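Local coordinates for protein mini spindles (Drosophila melanogaster, PDB 5VJC) that probably binds tubulin through TOG domains built of HEAT repeats, promoting microtubule dynamics and formation of the mitotic spindle, at residues A130-L142 / V163-V176. Sequence-based numbering, arbitrary orientation.
Sequences AENEGSSFVPHLL and VILVFPFVKVFGYV
Gly134 CA lies over one face of the Phe167 ring, 3.7 Å from its centroid, a CH-pi contact that brings ring and helix backbone together where any side chain would collide with CE1. Pro168 CD covers the opposite face of this ring, offset toward the rim, while Val172 CG2 and water 1 meet its edge in plane. Phe167 CG stands anti to the backbone N (chi1 -174°), which carries the ring across to helix 131-142. The Tyr175 ring has Pro139 CD over the centre of one face, 4.2 Å from the centroid. At its edge, Tyr175 OH comes within 3.1 Å of Ser135 OG; water 2 bonds to Tyr175 OH, and water 1 donates to Ser135 OG. Tyr175 is a knob in a hole of Ser135, Val138, Pro139 and Leu142: Val138 CG1 approaches Tyr175 CD2 obliquely, and Leu142 CD1 presses on Tyr175 CB at 3.5 Å. With an alanine in place of Tyr175, this hole is likely to stay unfilled and water 2 to lose the phenol oxygen. The edge of the Phe137 ring receives Val163 CG2 at CE2, and Val163 CG1 touches Val138 CG2. At the solvent side, a bend at chi2 (61°) turns the Glu131 carboxylate toward Lys171 for a long salt bridge, OE1 to NZ 3.8 Å. Helices 131-142 and 169-176 cross at -39°, their axes 9.8 Å apart, neighbours in the HEAT-repeat array of the TOG domain. Helix 105-124 backs Leu141 and Val163, helix 89-99 packs on Phe137, and helix 185-202 continues the row beyond Val176.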
loop_
_atom_site.group_PDB
_atom_site.type_symbol
_atom_site.label_atom_id
_atom_site.label_comp_id
_atom_site.label_asym_id
_atom_site.label_seq_id
_atom_site.Cartn_x
_atom_site.Cartn_y
_atom_site.Cartn_z
ATOM N N ALA A 130 13.085 1.262 5.456
ATOM C CA ALA A 130 13.594 -0.061 5.776
ATOM C C ALA A 130 12.736 -1.101 5.056
ATOM O O ALA A 130 11.541 -0.869 4.814
ATOM C CB ALA A 130 13.566 -0.297 7.283
ATOM N N GLU A 131 13.341 -2.235 4.705
ATOM C CA GLU A 131 12.607 -3.370 4.147
ATOM C C GLU A 131 11.360 -3.709 5.009
ATOM O O GLU A 131 10.261 -3.955 4.484
ATOM C CB GLU A 131 13.531 -4.586 4.026
ATOM C CG GLU A 131 12.831 -5.840 3.590
ATOM C CD GLU A 131 12.205 -5.679 2.219
ATOM O OE1 GLU A 131 12.942 -5.245 1.307
ATOM O OE2 GLU A 131 10.981 -5.956 2.065
ATOM N N ASN A 132 11.528 -3.656 6.323
ATOM C CA ASN A 132 10.437 -3.981 7.246
ATOM C C ASN A 132 9.323 -2.948 7.215
ATOM O O ASN A 132 8.167 -3.303 7.329
ATOM C CB ASN A 132 10.966 -4.104 8.669
ATOM C CG ASN A 132 12.143 -5.040 8.757
ATOM O OD1 ASN A 132 13.219 -4.783 8.182
ATOM N ND2 ASN A 132 11.950 -6.147 9.462
ATOM N N GLU A 133 9.678 -1.672 7.065
ATOM C CA GLU A 133 8.657 -0.632 7.006
ATOM C C GLU A 133 7.783 -0.806 5.756
ATOM O O GLU A 133 6.554 -0.853 5.863
ATOM C CB GLU A 133 9.290 0.756 7.055
ATOM C CG GLU A 133 9.840 1.080 8.450
ATOM C CD GLU A 133 10.761 2.275 8.488
ATOM O OE1 GLU A 133 11.451 2.554 7.480
ATOM O OE2 GLU A 133 10.807 2.934 9.550
ATOM N N GLY A 134 8.408 -0.919 4.590
ATOM C CA GLY A 134 7.693 -1.222 3.353
ATOM C C GLY A 134 6.811 -2.465 3.436
ATOM O O GLY A 134 5.622 -2.430 3.097
ATOM N N SER A 135 7.394 -3.577 3.877
ATOM C CA SER A 135 6.675 -4.850 3.958
ATOM C C SER A 135 5.502 -4.823 4.928
ATOM O O SER A 135 4.495 -5.473 4.704
ATOM C CB SER A 135 7.630 -5.973 4.381
ATOM O OG SER A 135 8.369 -6.395 3.263
ATOM N N SER A 136 5.654 -4.094 6.023
ATOM C CA SER A 136 4.615 -4.054 7.047
ATOM C C SER A 136 3.433 -3.218 6.600
ATOM O O SER A 136 2.342 -3.323 7.170
ATOM C CB SER A 136 5.162 -3.467 8.338
ATOM O OG SER A 136 5.309 -2.063 8.168
ATOM N N PHE A 137 3.664 -2.371 5.593
ATOM C CA PHE A 137 2.756 -1.272 5.308
ATOM C C PHE A 137 2.020 -1.410 3.978
ATOM O O PHE A 137 0.808 -1.337 3.947
ATOM C CB PHE A 137 3.524 0.054 5.327
ATOM C CG PHE A 137 2.687 1.250 4.963
ATOM C CD1 PHE A 137 1.578 1.597 5.723
ATOM C CD2 PHE A 137 3.012 2.034 3.856
ATOM C CE1 PHE A 137 0.786 2.720 5.378
ATOM C CE2 PHE A 137 2.242 3.159 3.514
ATOM C CZ PHE A 137 1.135 3.496 4.275
ATOM N N VAL A 138 2.762 -1.606 2.897
ATOM C CA VAL A 138 2.188 -1.566 1.547
ATOM C C VAL A 138 1.060 -2.578 1.247
ATOM O O VAL A 138 0.070 -2.184 0.652
ATOM C CB VAL A 138 3.306 -1.721 0.499
ATOM C CG1 VAL A 138 2.753 -1.652 -0.942
ATOM C CG2 VAL A 138 4.365 -0.653 0.734
ATOM N N PRO A 139 1.188 -3.866 1.659
ATOM C CA PRO A 139 0.093 -4.805 1.350
ATOM C C PRO A 139 -1.238 -4.365 1.951
ATOM O O PRO A 139 -2.303 -4.549 1.342
ATOM C CB PRO A 139 0.543 -6.127 1.995
ATOM C CG PRO A 139 1.980 -5.989 2.201
ATOM C CD PRO A 139 2.316 -4.540 2.320
ATOM N N HIS A 140 -1.154 -3.774 3.144
ATOM C CA HIS A 140 -2.323 -3.353 3.872
ATOM C C HIS A 140 -2.897 -2.087 3.283
ATOM O O HIS A 140 -4.123 -1.935 3.203
ATOM C CB HIS A 140 -1.986 -3.161 5.355
ATOM C CG HIS A 140 -1.404 -4.381 5.984
ATOM N ND1 HIS A 140 -2.160 -5.493 6.282
ATOM C CD2 HIS A 140 -0.128 -4.683 6.326
ATOM C CE1 HIS A 140 -1.378 -6.419 6.810
ATOM N NE2 HIS A 140 -0.140 -5.955 6.847
ATOM N N LEU A 141 -2.015 -1.172 2.890
ATOM C CA LEU A 141 -2.466 0.020 2.189
ATOM C C LEU A 141 -3.196 -0.370 0.904
ATOM O O LEU A 141 -4.286 0.112 0.641
ATOM C CB LEU A 141 -1.285 0.931 1.867
ATOM C CG LEU A 141 -1.469 2.069 0.874
ATOM C CD1 LEU A 141 -2.319 3.180 1.499
ATOM C CD2 LEU A 141 -0.047 2.602 0.394
ATOM N N LEU A 142 -2.592 -1.269 0.130
ATOM C CA LEU A 142 -3.155 -1.665 -1.158
ATOM C C LEU A 142 -4.544 -2.287 -1.047
ATOM O O LEU A 142 -5.337 -2.191 -1.985
ATOM C CB LEU A 142 -2.221 -2.631 -1.873
ATOM C CG LEU A 142 -1.222 -1.931 -2.792
ATOM C CD1 LEU A 142 -0.047 -2.849 -3.057
ATOM C CD2 LEU A 142 -1.907 -1.550 -4.108
ATOM N N VAL A 163 5.103 6.206 -1.928
ATOM C CA VAL A 163 5.879 5.078 -1.422
ATOM C C VAL A 163 6.922 4.612 -2.434
ATOM O O VAL A 163 8.073 4.323 -2.065
ATOM C CB VAL A 163 4.968 3.899 -1.044
ATOM C CG1 VAL A 163 5.800 2.681 -0.670
ATOM C CG2 VAL A 163 4.058 4.294 0.133
ATOM N N ILE A 164 6.546 4.556 -3.714
ATOM C CA ILE A 164 7.460 4.049 -4.726
ATOM C C ILE A 164 8.673 4.955 -4.906
ATOM O O ILE A 164 9.642 4.543 -5.503
ATOM C CB ILE A 164 6.793 3.881 -6.112
ATOM C CG1 ILE A 164 6.285 5.234 -6.619
ATOM C CG2 ILE A 164 5.679 2.870 -6.038
ATOM C CD1 ILE A 164 5.300 5.124 -7.774
ATOM N N LEU A 165 8.621 6.177 -4.382
ATOM C CA LEU A 165 9.778 7.063 -4.456
ATOM C C LEU A 165 10.778 6.766 -3.338
ATOM O O LEU A 165 11.933 7.169 -3.426
ATOM C CB LEU A 165 9.332 8.525 -4.391
ATOM C CG LEU A 165 8.303 8.889 -5.478
ATOM C CD1 LEU A 165 7.791 10.321 -5.334
ATOM C CD2 LEU A 165 8.906 8.658 -6.857
ATOM N N VAL A 166 10.344 6.058 -2.295
ATOM C CA VAL A 166 11.220 5.797 -1.150
ATOM C C VAL A 166 11.322 4.312 -0.788
ATOM O O VAL A 166 11.831 3.966 0.277
ATOM C CB VAL A 166 10.766 6.561 0.116
ATOM C CG1 VAL A 166 10.963 8.072 -0.049
ATOM C CG2 VAL A 166 9.297 6.198 0.505
ATOM N N PHE A 167 10.885 3.453 -1.699
ATOM C CA PHE A 167 10.831 2.015 -1.489
ATOM C C PHE A 167 10.861 1.379 -2.882
ATOM O O PHE A 167 10.301 1.960 -3.813
ATOM C CB PHE A 167 9.561 1.647 -0.694
ATOM C CG PHE A 167 9.482 0.204 -0.298
ATOM C CD1 PHE A 167 10.340 -0.309 0.661
ATOM C CD2 PHE A 167 8.549 -0.637 -0.877
ATOM C CE1 PHE A 167 10.282 -1.646 1.020
ATOM C CE2 PHE A 167 8.484 -1.972 -0.511
ATOM C CZ PHE A 167 9.347 -2.475 0.428
ATOM N N PRO A 168 11.522 0.213 -3.052
ATOM C CA PRO A 168 11.731 -0.295 -4.424
ATOM C C PRO A 168 10.454 -0.476 -5.263
ATOM O O PRO A 168 9.518 -1.161 -4.839
ATOM C CB PRO A 168 12.414 -1.645 -4.187
ATOM C CG PRO A 168 13.175 -1.435 -2.901
ATOM C CD PRO A 168 12.204 -0.637 -2.055
ATOM N N PHE A 169 10.431 0.138 -6.448
ATOM C CA PHE A 169 9.240 0.111 -7.279
ATOM C C PHE A 169 8.985 -1.311 -7.751
ATOM O O PHE A 169 7.837 -1.690 -7.897
ATOM C CB PHE A 169 9.318 1.111 -8.473
ATOM C CG PHE A 169 10.548 0.977 -9.348
ATOM C CD1 PHE A 169 10.581 0.062 -10.398
ATOM C CD2 PHE A 169 11.636 1.817 -9.166
ATOM C CE1 PHE A 169 11.703 -0.052 -11.221
ATOM C CE2 PHE A 169 12.771 1.714 -9.985
ATOM C CZ PHE A 169 12.802 0.779 -11.015
ATOM N N VAL A 170 10.027 -2.135 -7.883
ATOM C CA VAL A 170 9.784 -3.527 -8.263
ATOM C C VAL A 170 8.994 -4.256 -7.148
ATOM O O VAL A 170 8.075 -5.036 -7.430
ATOM C CB VAL A 170 11.096 -4.274 -8.589
ATOM C CG1 VAL A 170 10.895 -5.772 -8.549
ATOM C CG2 VAL A 170 11.640 -3.845 -9.948
ATOM N N LYS A 171 9.297 -3.949 -5.890
ATOM C CA LYS A 171 8.570 -4.572 -4.779
ATOM C C LYS A 171 7.113 -4.108 -4.741
ATOM O O LYS A 171 6.215 -4.912 -4.524
ATOM C CB LYS A 171 9.256 -4.281 -3.451
ATOM C CG LYS A 171 10.636 -4.908 -3.345
ATOM C CD LYS A 171 11.222 -4.743 -1.961
ATOM C CE LYS A 171 12.478 -5.607 -1.795
ATOM N NZ LYS A 171 12.151 -7.052 -1.998
ATOM N N VAL A 172 6.874 -2.822 -4.981
ATOM C CA VAL A 172 5.506 -2.305 -5.032
ATOM C C VAL A 172 4.723 -2.960 -6.165
ATOM O O VAL A 172 3.556 -3.357 -5.983
ATOM C CB VAL A 172 5.486 -0.778 -5.189
ATOM C CG1 VAL A 172 4.044 -0.271 -5.379
ATOM C CG2 VAL A 172 6.128 -0.124 -3.957
ATOM N N PHE A 173 5.366 -3.090 -7.328
ATOM C CA PHE A 173 4.751 -3.773 -8.456
ATOM C C PHE A 173 4.273 -5.159 -8.023
ATOM O O PHE A 173 3.135 -5.532 -8.313
ATOM C CB PHE A 173 5.711 -3.889 -9.651
ATOM C CG PHE A 173 5.073 -4.499 -10.884
ATOM C CD1 PHE A 173 4.419 -3.700 -11.810
ATOM C CD2 PHE A 173 5.126 -5.862 -11.107
ATOM C CE1 PHE A 173 3.841 -4.251 -12.944
ATOM C CE2 PHE A 173 4.527 -6.419 -12.223
ATOM C CZ PHE A 173 3.888 -5.621 -13.135
ATOM N N GLY A 174 5.152 -5.897 -7.341
ATOM C CA GLY A 174 4.830 -7.194 -6.771
ATOM C C GLY A 174 3.618 -7.179 -5.843
ATOM O O GLY A 174 2.746 -8.034 -5.962
ATOM N N TYR A 175 3.556 -6.226 -4.916
ATOM C CA TYR A 175 2.386 -6.124 -4.019
ATOM C C TYR A 175 1.084 -5.804 -4.755
ATOM O O TYR A 175 0.018 -6.323 -4.417
ATOM C CB TYR A 175 2.634 -5.071 -2.948
ATOM C CG TYR A 175 3.624 -5.520 -1.893
ATOM C CD1 TYR A 175 3.400 -6.681 -1.157
ATOM C CD2 TYR A 175 4.763 -4.786 -1.624
ATOM C CE1 TYR A 175 4.304 -7.108 -0.179
ATOM C CE2 TYR A 175 5.669 -5.196 -0.649
ATOM C CZ TYR A 175 5.428 -6.363 0.069
ATOM O OH TYR A 175 6.307 -6.779 1.042
ATOM N N VAL A 176 1.163 -4.949 -5.768
ATOM C CA VAL A 176 -0.005 -4.664 -6.580
ATOM C C VAL A 176 -0.474 -5.903 -7.322
ATOM O O VAL A 176 -1.691 -6.169 -7.371
ATOM C CB VAL A 176 0.258 -3.539 -7.600
ATOM C CG1 VAL A 176 -0.998 -3.357 -8.496
ATOM C CG2 VAL A 176 0.566 -2.256 -6.850
HETATM O O HOH W 1 8.610 -6.296 0.378
HETATM O O HOH W 2 5.056 -8.356 2.961
#